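Local coordinates for protein SusD homolog (PDB 4MRU) that probably binds mucin O-glycans at the outer membrane, as a SusD-family lipoprotein with a TPR-like helical fold, at residues G33-A38 against V115-R120; K111-T116 against Q193-F198; E165-L170 against L197-L202. All coordinates share one frame; numbering follows the deposited sequence.

Contact 1 of 3, residues G33-A38 against V115-R120; sequences GLVIPA and VTIMQR
The side chain of R120 reaches out of helix 104-125 and lays its guanidinium against the backbone of the loop 33-38. Its CB points toward the loop, and a bend at chi3 (49°) turns the flat group against the V35 carbonyl. The carbonyl V35 O then sits over one guanidinium face, 2.9 Å from R120 NE. The angle is poor for a hydrogen bond, so this is oxygen over a cationic plane. A water lies in the plane at the guanidinium edge and accepts from R120 NE at 2.8 Å. The same water can donate to L34 O, also at 2.8 Å, and so link the arginine to the loop backbone, though other acceptors compete for its protons. I36 CD1 comes to 3.6 Å from R120 NH1, with the two side chains at about a right angle. P37 CD approaches R120 NH2, which also has a salt bridge to E47.

One helical turn earlier the contact is apolar. V35 crosses T116 and I117 obliquely. V35 CG1 is anti to the backbone N (chi1 174°) and meets T116 CG2 at 3.7 Å. V35 CG2 rests on I117 CG1 at 3.8 Å. The tip of I117, CD1, touches L34 CB at 3.9 Å, while its CG2 branch faces L34 O.

This is a buried join of a loop to a helix of the TPR-like SusD fold. The loop links helix 24-32 to helix 40-54. L34 and I117 also pack on helix 81-100. V35 and I36 lean on strand 322-325, so the loop lies between that strand and helix 104-125.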
loop_
_atom_site.group_PDB
_atom_site.type_symbol
_atom_site.label_atom_id
_atom_site.label_comp_id
_atom_site.label_asym_id
_atom_site.label_seq_id
_atom_site.Cartn_x
_atom_site.Cartn_y
_atom_site.Cartn_z
ATOM N N GLY A 33 9.872 -11.765 -1.978
ATOM C CA GLY A 33 10.621 -10.524 -2.071
ATOM C C GLY A 33 10.230 -9.573 -3.165
ATOM O O GLY A 33 10.880 -8.555 -3.353
ATOM N N LEU A 34 9.176 -9.899 -3.897
ATOM C CA LEU A 34 8.641 -8.983 -4.940
ATOM C C LEU A 34 7.296 -8.394 -4.566
ATOM O O LEU A 34 6.646 -7.690 -5.374
ATOM C CB LEU A 34 8.530 -9.763 -6.229
ATOM C CG LEU A 34 9.874 -10.009 -6.924
ATOM C CD1 LEU A 34 9.751 -11.098 -7.981
ATOM C CD2 LEU A 34 10.404 -8.724 -7.542
ATOM N N VAL A 35 6.831 -8.708 -3.376
ATOM C CA VAL A 35 5.602 -8.140 -2.822
ATOM C C VAL A 35 5.973 -6.758 -2.308
ATOM O O VAL A 35 5.764 -5.758 -3.010
ATOM C CB VAL A 35 4.959 -9.061 -1.752
ATOM C CG1 VAL A 35 3.776 -8.380 -1.087
ATOM C CG2 VAL A 35 4.522 -10.366 -2.388
ATOM N N ILE A 36 6.604 -6.679 -1.134
ATOM C CA ILE A 36 7.219 -5.428 -0.759
ATOM C C ILE A 36 8.652 -5.678 -1.154
ATOM O O ILE A 36 9.275 -6.630 -0.645
ATOM C CB ILE A 36 7.116 -5.099 0.732
ATOM C CG1 ILE A 36 5.665 -5.107 1.234
ATOM C CG2 ILE A 36 7.746 -3.737 0.999
ATOM C CD1 ILE A 36 4.830 -3.930 0.843
ATOM N N PRO A 37 9.157 -4.936 -2.145
ATOM C CA PRO A 37 10.471 -5.336 -2.698
ATOM C C PRO A 37 11.610 -5.404 -1.658
ATOM O O PRO A 37 11.895 -4.456 -0.919
ATOM C CB PRO A 37 10.762 -4.277 -3.740
ATOM C CG PRO A 37 9.692 -3.267 -3.609
ATOM C CD PRO A 37 8.571 -3.782 -2.849
ATOM N N ALA A 38 12.273 -6.534 -1.671
ATOM C CA ALA A 38 13.368 -6.791 -0.769
ATOM C C ALA A 38 14.734 -6.425 -1.354
ATOM O O ALA A 38 15.740 -6.533 -0.647
ATOM C CB ALA A 38 13.338 -8.260 -0.380
ATOM N N VAL A 115 -0.696 -13.222 -7.549
ATOM C CA VAL A 115 -1.769 -12.298 -7.342
ATOM C C VAL A 115 -1.317 -11.194 -6.376
ATOM O O VAL A 115 -1.572 -10.019 -6.595
ATOM C CB VAL A 115 -3.024 -12.988 -6.779
ATOM C CG1 VAL A 115 -4.032 -11.960 -6.321
ATOM C CG2 VAL A 115 -3.636 -13.930 -7.817
ATOM N N THR A 116 -0.690 -11.571 -5.275
ATOM C CA THR A 116 -0.296 -10.591 -4.277
ATOM C C THR A 116 0.662 -9.526 -4.871
ATOM O O THR A 116 0.524 -8.352 -4.607
ATOM C CB THR A 116 0.347 -11.313 -3.066
ATOM O OG1 THR A 116 -0.569 -12.286 -2.552
ATOM C CG2 THR A 116 0.742 -10.330 -1.972
ATOM N N ILE A 117 1.644 -9.957 -5.657
ATOM C CA ILE A 117 2.587 -9.052 -6.301
ATOM C C ILE A 117 1.861 -8.113 -7.257
ATOM O O ILE A 117 2.046 -6.897 -7.251
ATOM C CB ILE A 117 3.628 -9.846 -7.121
ATOM C CG1 ILE A 117 4.537 -10.612 -6.195
ATOM C CG2 ILE A 117 4.461 -8.906 -7.988
ATOM C CD1 ILE A 117 5.296 -11.757 -6.854
HETATM N N MSE A 118 1.020 -8.711 -8.092
HETATM C CA MSE A 118 0.462 -7.976 -9.205
HETATM C C MSE A 118 -0.777 -7.162 -8.854
HETATM O O MSE A 118 -1.144 -6.248 -9.611
HETATM C CB MSE A 118 0.099 -8.957 -10.307
HETATM C CG MSE A 118 1.330 -9.637 -10.909
HETATM SE SE MSE A 118 2.571 -8.300 -11.700
HETATM C CE MSE A 118 4.200 -9.415 -11.854
ATOM N N GLN A 119 -1.444 -7.464 -7.744
ATOM C CA GLN A 119 -2.526 -6.584 -7.271
ATOM C C GLN A 119 -1.998 -5.147 -7.114
ATOM O O GLN A 119 -2.658 -4.158 -7.490
ATOM C CB GLN A 119 -3.146 -7.107 -5.962
ATOM C CG GLN A 119 -4.158 -6.178 -5.267
ATOM C CD GLN A 119 -3.510 -5.452 -4.109
ATOM O OE1 GLN A 119 -3.263 -6.042 -3.061
ATOM N NE2 GLN A 119 -3.193 -4.180 -4.296
ATOM N N ARG A 120 -0.786 -5.023 -6.610
ATOM C CA ARG A 120 -0.169 -3.728 -6.395
ATOM C C ARG A 120 0.115 -3.066 -7.749
ATOM O O ARG A 120 -0.125 -1.871 -7.942
ATOM C CB ARG A 120 1.111 -3.853 -5.596
ATOM C CG ARG A 120 0.926 -4.133 -4.109
ATOM C CD ARG A 120 2.076 -4.901 -3.521
ATOM N NE ARG A 120 3.383 -4.313 -3.870
ATOM C CZ ARG A 120 3.942 -3.299 -3.214
ATOM N NH1 ARG A 120 3.302 -2.699 -2.205
ATOM N NH2 ARG A 120 5.094 -2.841 -3.609
HETATM O O HOH W 1 4.623 -5.781 -5.906
#

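Contact 2 of 3, residues K111-T116 against Q193-F198; sequences KLLRVT and QQWRLF
Two helices of the TPR-like SusD fold pack side by side here, 104-125 and 192-209. Their short segments run in roughly the same direction, at 32° to each other. The axes come no nearer than 12.0 Å, so long side chains have to bridge the space. L112 is the main bump. Its CG is anti to the backbone N (chi1 169°), which sends the forked end toward the hollow between W195 and F198. One prong, CD2, meets the six-membered part of the indole, 3.6 Å from W195 CE3. The other prong, CD1, lies 4.2 Å from F198 CE2. L113 adds a second, smaller bump at the tip of the same indole: its CD2 is 4.1 Å from W195 CH2, and the two side chains cross at about a right angle.

Other groups also hold the indole. W195 NE1 is hydrogen-bonded to D185, and Y188 makes an edge-to-face contact with the ring. These partners probably fix the rotation of the ring against which L112 and L113 fit.

F198 and T116 meet tip to tip. T116 OG1 lies in the plane of the phenyl ring, at its edge, 3.6 Å from F198 CE2. This buried hydroxyl turns back to its own helix: OG1 donates to L112 O at 2.8 Å, from above the carbonyl plane, and T116 N is the second donor to that oxygen.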
loop_
_atom_site.group_PDB
_atom_site.type_symbol
_atom_site.label_atom_id
_atom_site.label_comp_id
_atom_site.label_asym_id
_atom_site.label_seq_id
_atom_site.Cartn_x
_atom_site.Cartn_y
_atom_site.Cartn_z
ATOM N N LYS A 111 0.596 -19.259 -7.297
ATOM C CA LYS A 111 -0.538 -18.499 -7.775
ATOM C C LYS A 111 -0.902 -17.349 -6.823
ATOM O O LYS A 111 -1.130 -16.236 -7.232
ATOM C CB LYS A 111 -1.712 -19.494 -7.989
ATOM C CG LYS A 111 -2.977 -18.921 -8.588
ATOM C CD LYS A 111 -4.010 -20.034 -8.950
ATOM C CE LYS A 111 -3.561 -20.913 -10.085
ATOM N NZ LYS A 111 -4.551 -21.988 -10.331
ATOM N N LEU A 112 -0.971 -17.640 -5.537
ATOM C CA LEU A 112 -1.331 -16.659 -4.532
ATOM C C LEU A 112 -0.293 -15.551 -4.464
ATOM O O LEU A 112 -0.652 -14.396 -4.331
ATOM C CB LEU A 112 -1.475 -17.341 -3.151
ATOM C CG LEU A 112 -1.608 -16.486 -1.909
ATOM C CD1 LEU A 112 -2.834 -15.591 -2.067
ATOM C CD2 LEU A 112 -1.720 -17.346 -0.653
ATOM N N LEU A 113 0.989 -15.901 -4.603
ATOM C CA LEU A 113 2.026 -14.902 -4.549
ATOM C C LEU A 113 1.988 -14.036 -5.800
ATOM O O LEU A 113 2.167 -12.823 -5.709
ATOM C CB LEU A 113 3.381 -15.544 -4.391
ATOM C CG LEU A 113 3.593 -16.140 -3.009
ATOM C CD1 LEU A 113 4.813 -17.014 -3.050
ATOM C CD2 LEU A 113 3.724 -15.067 -1.921
ATOM N N ARG A 114 1.713 -14.626 -6.956
ATOM C CA ARG A 114 1.602 -13.823 -8.161
ATOM C C ARG A 114 0.455 -12.795 -8.043
ATOM O O ARG A 114 0.610 -11.632 -8.419
ATOM C CB ARG A 114 1.424 -14.704 -9.363
ATOM C CG ARG A 114 1.028 -13.928 -10.612
ATOM C CD ARG A 114 1.203 -14.844 -11.800
ATOM N NE ARG A 114 0.627 -14.299 -13.022
ATOM C CZ ARG A 114 -0.579 -14.573 -13.488
ATOM N NH1 ARG A 114 -1.437 -15.374 -12.840
ATOM N NH2 ARG A 114 -0.937 -14.036 -14.641
ATOM N N VAL A 115 -0.696 -13.222 -7.549
ATOM C CA VAL A 115 -1.769 -12.298 -7.342
ATOM C C VAL A 115 -1.317 -11.194 -6.376
ATOM O O VAL A 115 -1.572 -10.019 -6.595
ATOM C CB VAL A 115 -3.024 -12.988 -6.779
ATOM C CG1 VAL A 115 -4.032 -11.960 -6.321
ATOM C CG2 VAL A 115 -3.636 -13.930 -7.817
ATOM N N THR A 116 -0.690 -11.571 -5.275
ATOM C CA THR A 116 -0.296 -10.591 -4.277
ATOM C C THR A 116 0.662 -9.526 -4.871
ATOM O O THR A 116 0.524 -8.352 -4.607
ATOM C CB THR A 116 0.347 -11.313 -3.066
ATOM O OG1 THR A 116 -0.569 -12.286 -2.552
ATOM C CG2 THR A 116 0.742 -10.330 -1.972
ATOM N N GLN A 193 -2.729 -23.139 6.979
ATOM C CA GLN A 193 -3.871 -22.511 7.643
ATOM C C GLN A 193 -3.724 -21.006 7.676
ATOM O O GLN A 193 -4.670 -20.255 7.455
ATOM C CB GLN A 193 -4.032 -23.094 9.087
ATOM C CG GLN A 193 -4.426 -24.564 9.125
ATOM C CD GLN A 193 -3.330 -25.567 8.668
ATOM O OE1 GLN A 193 -2.142 -25.234 8.575
ATOM N NE2 GLN A 193 -3.753 -26.806 8.375
ATOM N N GLN A 194 -2.511 -20.539 7.945
ATOM C CA GLN A 194 -2.262 -19.094 7.976
ATOM C C GLN A 194 -2.278 -18.519 6.571
ATOM O O GLN A 194 -2.781 -17.422 6.386
ATOM C CB GLN A 194 -0.946 -18.773 8.698
ATOM C CG GLN A 194 -1.072 -18.930 10.208
ATOM C CD GLN A 194 0.248 -18.698 10.898
ATOM O OE1 GLN A 194 1.289 -19.225 10.479
ATOM N NE2 GLN A 194 0.232 -17.866 11.914
ATOM N N TRP A 195 -1.724 -19.239 5.582
ATOM C CA TRP A 195 -1.849 -18.805 4.183
ATOM C C TRP A 195 -3.319 -18.615 3.794
ATOM O O TRP A 195 -3.633 -17.645 3.084
ATOM C CB TRP A 195 -1.146 -19.761 3.218
ATOM C CG TRP A 195 0.315 -19.540 3.170
ATOM C CD1 TRP A 195 1.292 -20.352 3.641
ATOM C CD2 TRP A 195 0.970 -18.369 2.664
ATOM N NE1 TRP A 195 2.534 -19.790 3.431
ATOM C CE2 TRP A 195 2.367 -18.561 2.845
ATOM C CE3 TRP A 195 0.515 -17.170 2.110
ATOM C CZ2 TRP A 195 3.305 -17.594 2.480
ATOM C CZ3 TRP A 195 1.453 -16.191 1.745
ATOM C CH2 TRP A 195 2.837 -16.428 1.892
ATOM N N ARG A 196 -4.237 -19.460 4.290
ATOM C CA ARG A 196 -5.663 -19.239 3.955
ATOM C C ARG A 196 -6.246 -17.959 4.586
ATOM O O ARG A 196 -7.012 -17.249 3.943
ATOM C CB ARG A 196 -6.538 -20.443 4.333
ATOM C CG ARG A 196 -6.182 -21.662 3.483
ATOM C CD ARG A 196 -7.200 -22.772 3.680
ATOM N NE ARG A 196 -8.435 -22.383 3.051
ATOM C CZ ARG A 196 -9.638 -22.425 3.605
ATOM N NH1 ARG A 196 -9.830 -22.871 4.831
ATOM N NH2 ARG A 196 -10.671 -22.029 2.885
ATOM N N LEU A 197 -5.889 -17.669 5.833
ATOM C CA LEU A 197 -6.312 -16.439 6.462
ATOM C C LEU A 197 -5.848 -15.256 5.634
ATOM O O LEU A 197 -6.621 -14.299 5.347
ATOM C CB LEU A 197 -5.765 -16.332 7.879
ATOM C CG LEU A 197 -6.260 -17.402 8.865
ATOM C CD1 LEU A 197 -5.579 -17.179 10.215
ATOM C CD2 LEU A 197 -7.763 -17.351 8.976
ATOM N N PHE A 198 -4.588 -15.313 5.225
ATOM C CA PHE A 198 -4.047 -14.217 4.435
ATOM C C PHE A 198 -4.794 -14.107 3.105
ATOM O O PHE A 198 -5.152 -13.004 2.662
ATOM C CB PHE A 198 -2.547 -14.384 4.177
ATOM C CG PHE A 198 -2.028 -13.457 3.157
ATOM C CD1 PHE A 198 -1.863 -12.111 3.463
ATOM C CD2 PHE A 198 -1.731 -13.897 1.886
ATOM C CE1 PHE A 198 -1.400 -11.222 2.509
ATOM C CE2 PHE A 198 -1.281 -13.013 0.932
ATOM C CZ PHE A 198 -1.091 -11.681 1.257
#

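Contact 3 of 3, residues E165-L170 against L197-L202; sequences EADQAL and LFLHSL. With EDO (1,2-ethanediol), chain E.
Helix 152-173 passes helix 192-209 almost antiparallel in the TPR-like SusD fold, with 160° between the short segments and 10.6 Å between their axes at the closest. At the start of 165-170, E165 points away from this partner and forms a salt bridge with K111 instead. A166 comes next. Its CB faces helix 192-209 and touches L199 CD1 at 4.0 Å.

D167 carries the polar part, a His-carboxylate hydrogen bond. Its CG is anti to the backbone N, and OD2 accepts a nearly straight bond from H200 NE2 (2.7 Å, 165° at the hydrogen). The oxygen lies in the imidazole plane, at the ring edge. Seen from the aspartate, the donor comes from above the carboxylate plane, and the two flat groups are turned 78° apart. The second oxygen, OD1, forms a salt bridge with R196 NE. A 1,2-ethanediol, probably from the crystallisation liquor, donates from its O1 to D167 OD2 at 2.9 Å. H200 ND1 is hydrogen-bonded to G230 O, so both ring nitrogens may carry protons and the histidine may be cationic beside the carboxylate. An alanine at D167 would remove the acceptor of H200 and the partner of R196, and would probably loosen the join between the two helices.

Beside this polar group lies L199. Its CD2 touches D167 CB at 3.8 Å, while its CD1 packs on the backbone, 3.8 Å from D167 N. One turn further along, L170 closes the contact more loosely, with its CD1 4.5 Å from L199 CD1.

Helix 104-125 lies against both partners: A169 touches A108 on it, and F198 and L202 touch T116. The loop after helix 216-229 packs against H200 and S201 through V231.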
loop_
_atom_site.group_PDB
_atom_site.type_symbol
_atom_site.label_atom_id
_atom_site.label_comp_id
_atom_site.label_asym_id
_atom_site.label_seq_id
_atom_site.Cartn_x
_atom_site.Cartn_y
_atom_site.Cartn_z
ATOM N N GLU A 165 -9.175 -20.621 -6.783
ATOM C CA GLU A 165 -8.481 -21.857 -7.172
ATOM C C GLU A 165 -7.358 -22.199 -6.176
ATOM O O GLU A 165 -7.228 -23.355 -5.769
ATOM C CB GLU A 165 -7.882 -21.751 -8.554
ATOM C CG GLU A 165 -8.877 -21.753 -9.691
ATOM C CD GLU A 165 -8.292 -21.226 -11.014
ATOM O OE1 GLU A 165 -7.068 -20.928 -11.138
ATOM O OE2 GLU A 165 -9.086 -21.104 -11.943
ATOM N N ALA A 166 -6.576 -21.200 -5.748
ATOM C CA ALA A 166 -5.529 -21.451 -4.767
ATOM C C ALA A 166 -6.125 -21.884 -3.449
ATOM O O ALA A 166 -5.604 -22.817 -2.788
ATOM C CB ALA A 166 -4.660 -20.230 -4.566
ATOM N N ASP A 167 -7.191 -21.211 -3.031
ATOM C CA ASP A 167 -7.787 -21.527 -1.759
ATOM C C ASP A 167 -8.313 -22.939 -1.708
ATOM O O ASP A 167 -8.158 -23.634 -0.694
ATOM C CB ASP A 167 -8.941 -20.562 -1.469
ATOM C CG ASP A 167 -9.309 -20.543 -0.019
ATOM O OD1 ASP A 167 -8.444 -20.849 0.818
ATOM O OD2 ASP A 167 -10.472 -20.199 0.298
ATOM N N GLN A 168 -8.988 -23.365 -2.769
ATOM C CA GLN A 168 -9.472 -24.749 -2.820
ATOM C C GLN A 168 -8.331 -25.755 -2.668
ATOM O O GLN A 168 -8.479 -26.785 -1.969
ATOM C CB GLN A 168 -10.212 -25.004 -4.128
ATOM C CG GLN A 168 -10.797 -26.414 -4.234
ATOM C CD GLN A 168 -11.408 -26.709 -5.586
ATOM O OE1 GLN A 168 -11.223 -25.971 -6.554
ATOM N NE2 GLN A 168 -12.138 -27.813 -5.658
ATOM N N ALA A 169 -7.191 -25.476 -3.306
ATOM C CA ALA A 169 -6.102 -26.422 -3.303
ATOM C C ALA A 169 -5.445 -26.460 -1.915
ATOM O O ALA A 169 -5.057 -27.532 -1.439
ATOM C CB ALA A 169 -5.084 -26.098 -4.392
ATOM N N LEU A 170 -5.365 -25.314 -1.248
ATOM C CA LEU A 170 -4.867 -25.269 0.118
ATOM C C LEU A 170 -5.804 -26.009 1.094
ATOM O O LEU A 170 -5.352 -26.842 1.898
ATOM C CB LEU A 170 -4.710 -23.838 0.587
ATOM C CG LEU A 170 -3.560 -23.087 -0.102
ATOM C CD1 LEU A 170 -3.548 -21.665 0.409
ATOM C CD2 LEU A 170 -2.201 -23.757 0.096
ATOM N N LEU A 197 -5.889 -17.669 5.833
ATOM C CA LEU A 197 -6.312 -16.439 6.462
ATOM C C LEU A 197 -5.848 -15.256 5.634
ATOM O O LEU A 197 -6.621 -14.299 5.347
ATOM C CB LEU A 197 -5.765 -16.332 7.879
ATOM C CG LEU A 197 -6.260 -17.402 8.865
ATOM C CD1 LEU A 197 -5.579 -17.179 10.215
ATOM C CD2 LEU A 197 -7.763 -17.351 8.976
ATOM N N PHE A 198 -4.588 -15.313 5.225
ATOM C CA PHE A 198 -4.047 -14.217 4.435
ATOM C C PHE A 198 -4.794 -14.107 3.105
ATOM O O PHE A 198 -5.152 -13.004 2.662
ATOM C CB PHE A 198 -2.547 -14.384 4.177
ATOM C CG PHE A 198 -2.028 -13.457 3.157
ATOM C CD1 PHE A 198 -1.863 -12.111 3.463
ATOM C CD2 PHE A 198 -1.731 -13.897 1.886
ATOM C CE1 PHE A 198 -1.400 -11.222 2.509
ATOM C CE2 PHE A 198 -1.281 -13.013 0.932
ATOM C CZ PHE A 198 -1.091 -11.681 1.257
ATOM N N LEU A 199 -4.976 -15.229 2.444
ATOM C CA LEU A 199 -5.689 -15.206 1.146
ATOM C C LEU A 199 -7.067 -14.578 1.266
ATOM O O LEU A 199 -7.474 -13.762 0.432
ATOM C CB LEU A 199 -5.797 -16.627 0.605
ATOM C CG LEU A 199 -6.383 -16.891 -0.763
ATOM C CD1 LEU A 199 -5.787 -18.189 -1.295
ATOM C CD2 LEU A 199 -7.892 -16.974 -0.708
ATOM N N HIS A 200 -7.798 -14.964 2.302
ATOM C CA HIS A 200 -9.130 -14.368 2.546
ATOM C C HIS A 200 -9.073 -12.868 2.862
ATOM O O HIS A 200 -9.964 -12.104 2.487
ATOM C CB HIS A 200 -9.836 -15.122 3.649
ATOM C CG HIS A 200 -10.033 -16.568 3.338
ATOM N ND1 HIS A 200 -9.927 -17.563 4.299
ATOM C CD2 HIS A 200 -10.233 -17.203 2.162
ATOM C CE1 HIS A 200 -10.134 -18.734 3.727
ATOM N NE2 HIS A 200 -10.285 -18.543 2.429
ATOM N N SER A 201 -8.039 -12.458 3.574
ATOM C CA SER A 201 -7.834 -11.067 3.875
ATOM C C SER A 201 -7.548 -10.259 2.572
ATOM O O SER A 201 -8.056 -9.194 2.390
ATOM C CB SER A 201 -6.699 -10.911 4.894
ATOM O OG SER A 201 -6.952 -11.704 6.054
ATOM N N LEU A 202 -6.745 -10.819 1.684
ATOM C CA LEU A 202 -6.477 -10.180 0.398
ATOM C C LEU A 202 -7.741 -10.096 -0.440
ATOM O O LEU A 202 -7.963 -9.073 -1.090
ATOM C CB LEU A 202 -5.436 -10.965 -0.361
ATOM C CG LEU A 202 -4.902 -10.422 -1.684
ATOM C CD1 LEU A 202 -4.344 -9.026 -1.504
ATOM C CD2 LEU A 202 -3.841 -11.372 -2.232
HETATM C C1 EDO E . -13.268 -18.365 -1.193
HETATM O O1 EDO E . -11.871 -18.380 -1.481
HETATM C C2 EDO E . -13.454 -17.850 0.213
HETATM O O2 EDO E . -13.261 -16.443 0.142
#

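The three contacts form a series through one helical part of the fold. Contacts 1 and 2 share helix 104-125 and lie with centres about 12 Å apart. Contacts 2 and 3 share helix 192-209 and have centres only about 5 Å apart. The centres of contacts 1 and 3 are about 16 Å apart. Along the chain, contact 1 closes on the stretch where contact 2 begins, and contacts 2 and 3 end together. Helices 104-125, 152-173 and 192-209 thus make one bundle, with loop 33-38 laid against its first member. T116 meets all three contacts, since it also touches L202. The site at N373, which binds magnesium, lies elsewhere.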